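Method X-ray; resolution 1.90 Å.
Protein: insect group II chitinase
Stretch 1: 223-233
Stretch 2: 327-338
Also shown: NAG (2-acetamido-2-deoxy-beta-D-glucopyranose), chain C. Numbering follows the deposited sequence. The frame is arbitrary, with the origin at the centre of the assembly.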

ATOM      1  N   ASN A 223      -0.727 -21.874  13.546  1.00 17.75           N
ATOM      2  CA  ASN A 223      -1.168 -21.420  14.859  1.00 16.41           C
ATOM      3  C   ASN A 223       0.048 -21.233  15.753  1.00 16.59           C
ATOM      4  O   ASN A 223       1.102 -21.838  15.534  1.00 16.80           O
ATOM      5  CB  ASN A 223      -2.174 -22.393  15.489  1.00 19.69           C
ATOM      6  CG  ASN A 223      -1.626 -23.802  15.612  1.00 21.57           C
ATOM      7  OD1 ASN A 223      -0.990 -24.140  16.605  1.00 19.03           O
ATOM      8  ND2 ASN A 223      -1.890 -24.639  14.608  1.00 23.04           N
ATOM      9  N   VAL A 224      -0.119 -20.381  16.771  1.00 15.03           N
ATOM     10  CA  VAL A 224       1.006 -20.003  17.630  1.00 15.19           C
ATOM     11  C   VAL A 224       1.615 -21.226  18.297  1.00 17.40           C
ATOM     12  O   VAL A 224       2.845 -21.374  18.367  1.00 16.70           O
ATOM     13  CB  VAL A 224       0.551 -18.969  18.677  1.00 16.43           C
ATOM     14  CG1 VAL A 224       1.665 -18.694  19.682  1.00 15.82           C
ATOM     15  CG2 VAL A 224       0.102 -17.675  17.996  1.00 14.87           C
ATOM     16  N   ASN A 225       0.767 -22.114  18.813  1.00 15.42           N
ATOM     17  CA  ASN A 225       1.268 -23.255  19.570  1.00 17.16           C
ATOM     18  C   ASN A 225       2.158 -24.146  18.709  1.00 18.62           C
ATOM     19  O   ASN A 225       3.225 -24.581  19.157  1.00 19.36           O
ATOM     20  CB  ASN A 225       0.102 -24.046  20.153  1.00 18.73           C
ATOM     21  CG  ASN A 225       0.558 -25.225  20.978  1.00 20.85           C
ATOM     22  OD1 ASN A 225       1.444 -25.109  21.825  1.00 20.01           O
ATOM     23  ND2 ASN A 225      -0.037 -26.377  20.719  1.00 21.66           N
ATOM     24  N   PHE A 226       1.768 -24.396  17.456  1.00 18.00           N
ATOM     25  CA  PHE A 226       2.652 -25.166  16.588  1.00 18.89           C
ATOM     26  C   PHE A 226       3.956 -24.421  16.358  1.00 19.72           C
ATOM     27  O   PHE A 226       5.043 -25.000  16.476  1.00 19.84           O
ATOM     28  CB  PHE A 226       1.992 -25.486  15.245  1.00 19.05           C
ATOM     29  CG  PHE A 226       2.881 -26.297  14.336  1.00 22.57           C
ATOM     30  CD1 PHE A 226       3.862 -25.683  13.559  1.00 19.68           C
ATOM     31  CD2 PHE A 226       2.767 -27.679  14.292  1.00 21.28           C
ATOM     32  CE1 PHE A 226       4.700 -26.429  12.752  1.00 21.58           C
ATOM     33  CE2 PHE A 226       3.594 -28.429  13.481  1.00 22.38           C
ATOM     34  CZ  PHE A 226       4.566 -27.804  12.713  1.00 24.58           C
ATOM     35  N   THR A 227       3.864 -23.132  16.015  1.00 17.76           N
ATOM     36  CA  THR A 227       5.059 -22.347  15.719  1.00 15.50           C
ATOM     37  C   THR A 227       6.074 -22.429  16.851  1.00 19.17           C
ATOM     38  O   THR A 227       7.273 -22.630  16.617  1.00 18.51           O
ATOM     39  CB  THR A 227       4.678 -20.887  15.464  1.00 17.17           C
ATOM     40  OG1 THR A 227       3.751 -20.808  14.371  1.00 16.40           O
ATOM     41  CG2 THR A 227       5.914 -20.073  15.152  1.00 14.83           C
ATOM     42  N   VAL A 228       5.606 -22.263  18.089  1.00 14.64           N
ATOM     43  CA  VAL A 228       6.509 -22.267  19.235  1.00 17.70           C
ATOM     44  C   VAL A 228       7.146 -23.639  19.397  1.00 17.33           C
ATOM     45  O   VAL A 228       8.367 -23.762  19.553  1.00 18.26           O
ATOM     46  CB  VAL A 228       5.766 -21.829  20.510  1.00 16.51           C
ATOM     47  CG1 VAL A 228       6.635 -22.066  21.743  1.00 15.63           C
ATOM     48  CG2 VAL A 228       5.368 -20.356  20.421  1.00 15.28           C
ATOM     49  N   ASN A 229       6.327 -24.692  19.365  1.00 18.70           N
ATOM     50  CA  ASN A 229       6.870 -26.036  19.515  1.00 22.67           C
ATOM     51  C   ASN A 229       7.777 -26.409  18.352  1.00 23.23           C
ATOM     52  O   ASN A 229       8.766 -27.129  18.543  1.00 20.36           O
ATOM     53  CB  ASN A 229       5.729 -27.039  19.674  1.00 20.00           C
ATOM     54  CG  ASN A 229       5.159 -27.032  21.071  1.00 24.35           C
ATOM     55  OD1 ASN A 229       5.780 -27.540  22.003  1.00 24.41           O
ATOM     56  ND2 ASN A 229       3.978 -26.443  21.232  1.00 21.37           N
ATOM     57  N   TYR A 230       7.485 -25.905  17.150  1.00 19.30           N
ATOM     58  CA  TYR A 230       8.350 -26.195  16.010  1.00 20.65           C
ATOM     59  C   TYR A 230       9.734 -25.583  16.198  1.00 21.83           C
ATOM     60  O   TYR A 230      10.747 -26.240  15.934  1.00 21.37           O
ATOM     61  CB  TYR A 230       7.709 -25.686  14.719  1.00 20.32           C
ATOM     62  CG  TYR A 230       8.335 -26.259  13.465  1.00 23.17           C
ATOM     63  CD1 TYR A 230       8.231 -27.616  13.170  1.00 27.66           C
ATOM     64  CD2 TYR A 230       9.040 -25.444  12.582  1.00 22.40           C
ATOM     65  CE1 TYR A 230       8.803 -28.145  12.024  1.00 24.89           C
ATOM     66  CE2 TYR A 230       9.615 -25.965  11.432  1.00 24.09           C
ATOM     67  CZ  TYR A 230       9.491 -27.316  11.159  1.00 27.11           C
ATOM     68  OH  TYR A 230      10.059 -27.839  10.019  1.00 27.07           O
ATOM     69  N   TRP A 231       9.800 -24.331  16.658  1.00 21.90           N
ATOM     70  CA  TRP A 231      11.095 -23.719  16.947  1.00 17.68           C
ATOM     71  C   TRP A 231      11.847 -24.498  18.020  1.00 21.06           C
ATOM     72  O   TRP A 231      13.060 -24.721  17.903  1.00 20.74           O
ATOM     73  CB  TRP A 231      10.912 -22.263  17.375  1.00 21.52           C
ATOM     74  CG  TRP A 231      10.846 -21.339  16.214  1.00 19.59           C
ATOM     75  CD1 TRP A 231       9.740 -21.003  15.492  1.00 17.03           C
ATOM     76  CD2 TRP A 231      11.945 -20.661  15.605  1.00 15.57           C
ATOM     77  NE1 TRP A 231      10.081 -20.136  14.483  1.00 15.24           N
ATOM     78  CE2 TRP A 231      11.431 -19.920  14.524  1.00 15.55           C
ATOM     79  CE3 TRP A 231      13.319 -20.613  15.864  1.00 16.41           C
ATOM     80  CZ2 TRP A 231      12.241 -19.142  13.703  1.00 16.16           C
ATOM     81  CZ3 TRP A 231      14.118 -19.826  15.056  1.00 18.20           C
ATOM     82  CH2 TRP A 231      13.577 -19.100  13.988  1.00 18.01           C
ATOM     83  N   ILE A 232      11.143 -24.922  19.071  1.00 19.69           N
ATOM     84  CA  ILE A 232      11.776 -25.713  20.124  1.00 20.21           C
ATOM     85  C   ILE A 232      12.316 -27.019  19.551  1.00 22.21           C
ATOM     86  O   ILE A 232      13.468 -27.398  19.794  1.00 23.26           O
ATOM     87  CB  ILE A 232      10.783 -25.977  21.271  1.00 20.45           C
ATOM     88  CG1 ILE A 232      10.359 -24.666  21.937  1.00 19.24           C
ATOM     89  CG2 ILE A 232      11.394 -26.937  22.295  1.00 21.39           C
ATOM     90  CD1 ILE A 232       9.256 -24.832  22.977  1.00 19.93           C
ATOM     91  N   ASN A 233      11.491 -27.721  18.773  1.00 23.87           N
ATOM     92  CA  ASN A 233      11.907 -28.989  18.184  1.00 25.76           C
ATOM     93  C   ASN A 233      13.015 -28.820  17.160  1.00 26.38           C
ATOM     94  O   ASN A 233      13.752 -29.777  16.906  1.00 25.58           O
ATOM     95  CB  ASN A 233      10.711 -29.685  17.549  1.00 25.04           C
ATOM     96  CG  ASN A 233       9.681 -30.095  18.568  1.00 27.23           C
ATOM     97  OD1 ASN A 233       9.987 -30.205  19.754  1.00 29.05           O
ATOM     98  ND2 ASN A 233       8.454 -30.324  18.118  1.00 28.62           N
ATOM     99  N   HIS A 327      -3.992 -14.861  27.733  1.00 16.41           N
ATOM    100  CA  HIS A 327      -3.702 -16.280  27.558  1.00 15.64           C
ATOM    101  C   HIS A 327      -2.332 -16.495  26.935  1.00 15.71           C
ATOM    102  O   HIS A 327      -1.586 -17.389  27.351  1.00 13.36           O
ATOM    103  CB  HIS A 327      -4.762 -16.955  26.690  1.00 19.42           C
ATOM    104  CG  HIS A 327      -4.498 -18.413  26.476  1.00 20.42           C
ATOM    105  ND1 HIS A 327      -4.764 -19.362  27.439  1.00 22.85           N
ATOM    106  CD2 HIS A 327      -3.939 -19.078  25.437  1.00 21.88           C
ATOM    107  CE1 HIS A 327      -4.410 -20.553  26.991  1.00 24.68           C
ATOM    108  NE2 HIS A 327      -3.902 -20.409  25.781  1.00 23.39           N
ATOM    109  N   LYS A 328      -1.987 -15.702  25.918  1.00 15.26           N
ATOM    110  CA  LYS A 328      -0.709 -15.911  25.254  1.00 13.80           C
ATOM    111  C   LYS A 328       0.455 -15.589  26.178  1.00 13.66           C
ATOM    112  O   LYS A 328       1.491 -16.268  26.133  1.00 14.96           O
ATOM    113  CB  LYS A 328      -0.663 -15.090  23.966  1.00 12.74           C
ATOM    114  CG  LYS A 328      -1.580 -15.679  22.900  1.00 13.59           C
ATOM    115  CD  LYS A 328      -1.601 -14.855  21.617  1.00 16.25           C
ATOM    116  CE  LYS A 328      -2.422 -15.580  20.540  1.00 12.35           C
ATOM    117  NZ  LYS A 328      -2.487 -14.805  19.263  1.00 13.84           N
ATOM    118  N   ALA A 329       0.286 -14.594  27.048  1.00 15.07           N
ATOM    119  CA  ALA A 329       1.307 -14.312  28.048  1.00 14.52           C
ATOM    120  C   ALA A 329       1.392 -15.437  29.072  1.00 17.68           C
ATOM    121  O   ALA A 329       2.488 -15.806  29.505  1.00 15.07           O
ATOM    122  CB  ALA A 329       1.011 -12.974  28.730  1.00 15.92           C
ATOM    123  N   GLU A 330       0.247 -15.998  29.471  1.00 16.98           N
ATOM    124  CA  GLU A 330       0.272 -17.120  30.401  1.00 15.93           C
ATOM    125  C   GLU A 330       0.844 -18.369  29.749  1.00 17.07           C
ATOM    126  O   GLU A 330       1.523 -19.161  30.416  1.00 18.07           O
ATOM    127  CB  GLU A 330      -1.136 -17.376  30.952  1.00 16.59           C
ATOM    128  CG  GLU A 330      -1.610 -16.244  31.845  1.00 17.53           C
ATOM    129  CD  GLU A 330      -2.942 -16.505  32.526  1.00 20.68           C
ATOM    130  OE1 GLU A 330      -3.777 -17.254  31.976  1.00 19.59           O
ATOM    131  OE2 GLU A 330      -3.152 -15.932  33.613  1.00 23.91           O
ATOM    132  N   TYR A 331       0.603 -18.545  28.446  1.00 14.74           N
ATOM    133  CA  TYR A 331       1.255 -19.611  27.688  1.00 17.70           C
ATOM    134  C   TYR A 331       2.771 -19.469  27.734  1.00 18.76           C
ATOM    135  O   TYR A 331       3.495 -20.455  27.927  1.00 18.42           O
ATOM    136  CB  TYR A 331       0.757 -19.581  26.246  1.00 16.43           C
ATOM    137  CG  TYR A 331       1.419 -20.558  25.302  1.00 18.30           C
ATOM    138  CD1 TYR A 331       0.934 -21.852  25.161  1.00 20.02           C
ATOM    139  CD2 TYR A 331       2.501 -20.178  24.523  1.00 16.33           C
ATOM    140  CE1 TYR A 331       1.518 -22.741  24.278  1.00 18.21           C
ATOM    141  CE2 TYR A 331       3.097 -21.065  23.639  1.00 16.92           C
ATOM    142  CZ  TYR A 331       2.597 -22.348  23.523  1.00 19.05           C
ATOM    143  OH  TYR A 331       3.174 -23.241  22.647  1.00 17.84           O
ATOM    144  N   VAL A 332       3.268 -18.247  27.517  1.00 15.34           N
ATOM    145  CA  VAL A 332       4.700 -17.974  27.617  1.00 15.01           C
ATOM    146  C   VAL A 332       5.235 -18.382  28.984  1.00 18.54           C
ATOM    147  O   VAL A 332       6.298 -19.004  29.096  1.00 18.68           O
ATOM    148  CB  VAL A 332       4.969 -16.483  27.333  1.00 16.02           C
ATOM    149  CG1 VAL A 332       6.339 -16.068  27.878  1.00 15.48           C
ATOM    150  CG2 VAL A 332       4.870 -16.210  25.829  1.00 14.14           C
ATOM    151  N   ARG A 333       4.499 -18.055  30.042  1.00 18.50           N
ATOM    152  CA  ARG A 333       4.986 -18.385  31.370  1.00 20.93           C
ATOM    153  C   ARG A 333       4.905 -19.886  31.631  1.00 21.41           C
ATOM    154  O   ARG A 333       5.847 -20.473  32.183  1.00 21.68           O
ATOM    155  CB  ARG A 333       4.209 -17.595  32.418  1.00 22.86           C
ATOM    156  CG  ARG A 333       4.894 -17.588  33.747  1.00 33.97           C
ATOM    157  CD  ARG A 333       4.391 -16.472  34.610  1.00 33.57           C
ATOM    158  NE  ARG A 333       4.962 -16.574  35.943  1.00 40.32           N
ATOM    159  CZ  ARG A 333       4.886 -15.619  36.861  1.00 52.49           C
ATOM    160  NH1 ARG A 333       4.257 -14.485  36.585  1.00 42.35           N
ATOM    161  NH2 ARG A 333       5.440 -15.797  38.051  1.00 50.95           N
ATOM    162  N   ALA A 334       3.815 -20.531  31.212  1.00 21.33           N
ATOM    163  CA  ALA A 334       3.676 -21.968  31.425  1.00 19.22           C
ATOM    164  C   ALA A 334       4.735 -22.752  30.662  1.00 23.77           C
ATOM    165  O   ALA A 334       5.290 -23.725  31.187  1.00 21.64           O
ATOM    166  CB  ALA A 334       2.274 -22.428  31.026  1.00 22.46           C
ATOM    167  N   MET A 335       5.003 -22.362  29.413  1.00 20.91           N
ATOM    168  CA  MET A 335       6.037 -22.966  28.578  1.00 19.72           C
ATOM    169  C   MET A 335       7.445 -22.541  28.971  1.00 17.85           C
ATOM    170  O   MET A 335       8.408 -23.053  28.383  1.00 20.00           O
ATOM    171  CB  MET A 335       5.786 -22.610  27.107  1.00 18.49           C
ATOM    172  CG  MET A 335       4.574 -23.277  26.485  1.00 21.00           C
ATOM    173  SD  MET A 335       4.880 -24.995  26.036  1.00 23.74           S
ATOM    174  CE  MET A 335       5.940 -24.757  24.620  1.00 19.34           C
ATOM    175  N   GLU A 336       7.587 -21.610  29.916  1.00 21.05           N
ATOM    176  CA  GLU A 336       8.893 -21.127  30.370  1.00 18.74           C
ATOM    177  C   GLU A 336       9.716 -20.556  29.213  1.00 21.19           C
ATOM    178  O   GLU A 336      10.901 -20.855  29.047  1.00 19.08           O
ATOM    179  CB  GLU A 336       9.653 -22.236  31.105  1.00 23.01           C
ATOM    180  CG  GLU A 336       8.864 -22.813  32.279  1.00 35.21           C
ATOM    181  CD  GLU A 336       9.563 -23.981  32.951  1.00 52.44           C
ATOM    182  OE1 GLU A 336       9.713 -23.949  34.189  1.00 54.07           O
ATOM    183  OE2 GLU A 336       9.950 -24.936  32.243  1.00 58.74           O
ATOM    184  N   LEU A 337       9.079 -19.695  28.423  1.00 18.59           N
ATOM    185  CA  LEU A 337       9.728 -19.084  27.274  1.00 18.39           C
ATOM    186  C   LEU A 337      10.433 -17.803  27.719  1.00 18.16           C
ATOM    187  O   LEU A 337      10.487 -17.483  28.907  1.00 19.35           O
ATOM    188  CB  LEU A 337       8.705 -18.825  26.170  1.00 15.78           C
ATOM    189  CG  LEU A 337       7.910 -20.062  25.741  1.00 18.77           C
ATOM    190  CD1 LEU A 337       6.906 -19.714  24.646  1.00 15.25           C
ATOM    191  CD2 LEU A 337       8.850 -21.175  25.285  1.00 18.19           C
ATOM    192  N   GLY A 338      10.977 -17.050  26.758  1.00 14.77           N
ATOM    193  CA  GLY A 338      11.727 -15.848  27.095  1.00 16.68           C
ATOM    194  C   GLY A 338      10.877 -14.626  27.369  1.00 16.21           C
ATOM    195  O   GLY A 338      11.309 -13.716  28.087  1.00 16.51           O
TER
HETATM  196  C1  NAG C   1       0.329 -27.574  21.419  1.00 24.90           C
HETATM  197  C2  NAG C   1      -0.881 -28.395  21.845  1.00 26.09           C
HETATM  198  C3  NAG C   1      -0.432 -29.710  22.487  1.00 32.20           C
HETATM  199  C4  NAG C   1       0.561 -30.456  21.599  1.00 35.49           C
HETATM  200  C5  NAG C   1       1.678 -29.519  21.146  1.00 33.78           C
HETATM  201  C6  NAG C   1       2.608 -30.147  20.131  1.00 32.39           C
HETATM  202  C7  NAG C   1      -3.043 -27.477  22.551  1.00 24.93           C
HETATM  203  C8  NAG C   1      -3.792 -26.752  23.628  1.00 26.82           C
HETATM  204  N2  NAG C   1      -1.735 -27.661  22.764  1.00 22.36           N
HETATM  205  O3  NAG C   1      -1.593 -30.497  22.730  1.00 34.96           O
HETATM  206  O4  NAG C   1       1.220 -31.477  22.342  1.00 41.17           O
HETATM  207  O5  NAG C   1       1.133 -28.337  20.543  1.00 26.90           O
HETATM  208  O6  NAG C   1       1.961 -30.354  18.882  1.00 37.35           O
HETATM  209  O7  NAG C   1      -3.593 -27.866  21.528  1.00 25.64           O

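Residues 224-233 form a helix that runs in nearly the same direction as the helix entering the second stretch at His327, the two N-to-C directions differing by 24°. The axes come no nearer than 12.4 Å, a wide spacing for packed helices, so side chains must span the gap, and the two stretches together bury only 329 Å². Asn223 caps the first helix: its OD1 accepts a hydrogen bond from Phe226 N at 2.9 Å, a capping bond of the kind that satisfies a first-turn amide. The second helix closes in a Schellman motif. Glu336 takes a positive phi, and Glu336 N and Leu337 N bond back to Arg333 O (3.1 Å) and Val332 O (2.9 Å). After this turn, the CA-to-CB bond of Leu337 points toward the first helix.

Tyr331, a buried residue, contributes the largest covered area, 72 Å². Its CA-to-CB bond points toward the partner helix, and with chi1 in the t rotamer the long side chain bridges the space. At its tip, Tyr331 OH donates a hydrogen bond to Asn225 OD1 at 2.7 Å, the sole hydrogen bond between the stretches. Val228, also buried, packs at the ring edge, with Val228 CG2 4.0 Å from Tyr331 CE2. A tyrosine suits this place because its ring meets an apolar neighbor while its buried hydroxyl finds a polar partner.

Asn225 is also the glycosylation site: Asn225 ND2 is joined to NAG C1 by a 1.4 Å covalent bond, leaving OD1 free to accept from the tyrosine. The CA-to-CB bond of Asn225 points sideways, but the t rotamer brings the end of the side chain nearer the second stretch. One turn on, Asn229 ND2 donates to Asn225 O at 2.9 Å, tying this side chain back to its own helix, and Asn229 ND2 lies 3.5 Å from NAG O5.

Beyond the tyrosine the contact becomes mainly apolar. Val228 and Ile232, one turn apart, both direct their CA-to-CB bonds toward the second stretch and meet Met335 and Leu337. Val228 CG1 lies 3.7 Å from Leu337 CD1 and 4.0 Å from Met335 CE, while Ile232 CD1 reaches Met335 CE at 3.7 Å. All three chi angles of Met335 are m, and this folded, unbranched chain brings its terminal methyl against both Val228 and Ile232. At the other end, Val224 CG2 lies 4.1 Å from Lys328 NZ; the lysine's CA-to-CB bond points sideways, but its extended chain brings its end close to the valine, and its amine is hydrogen-bonded elsewhere in the structure.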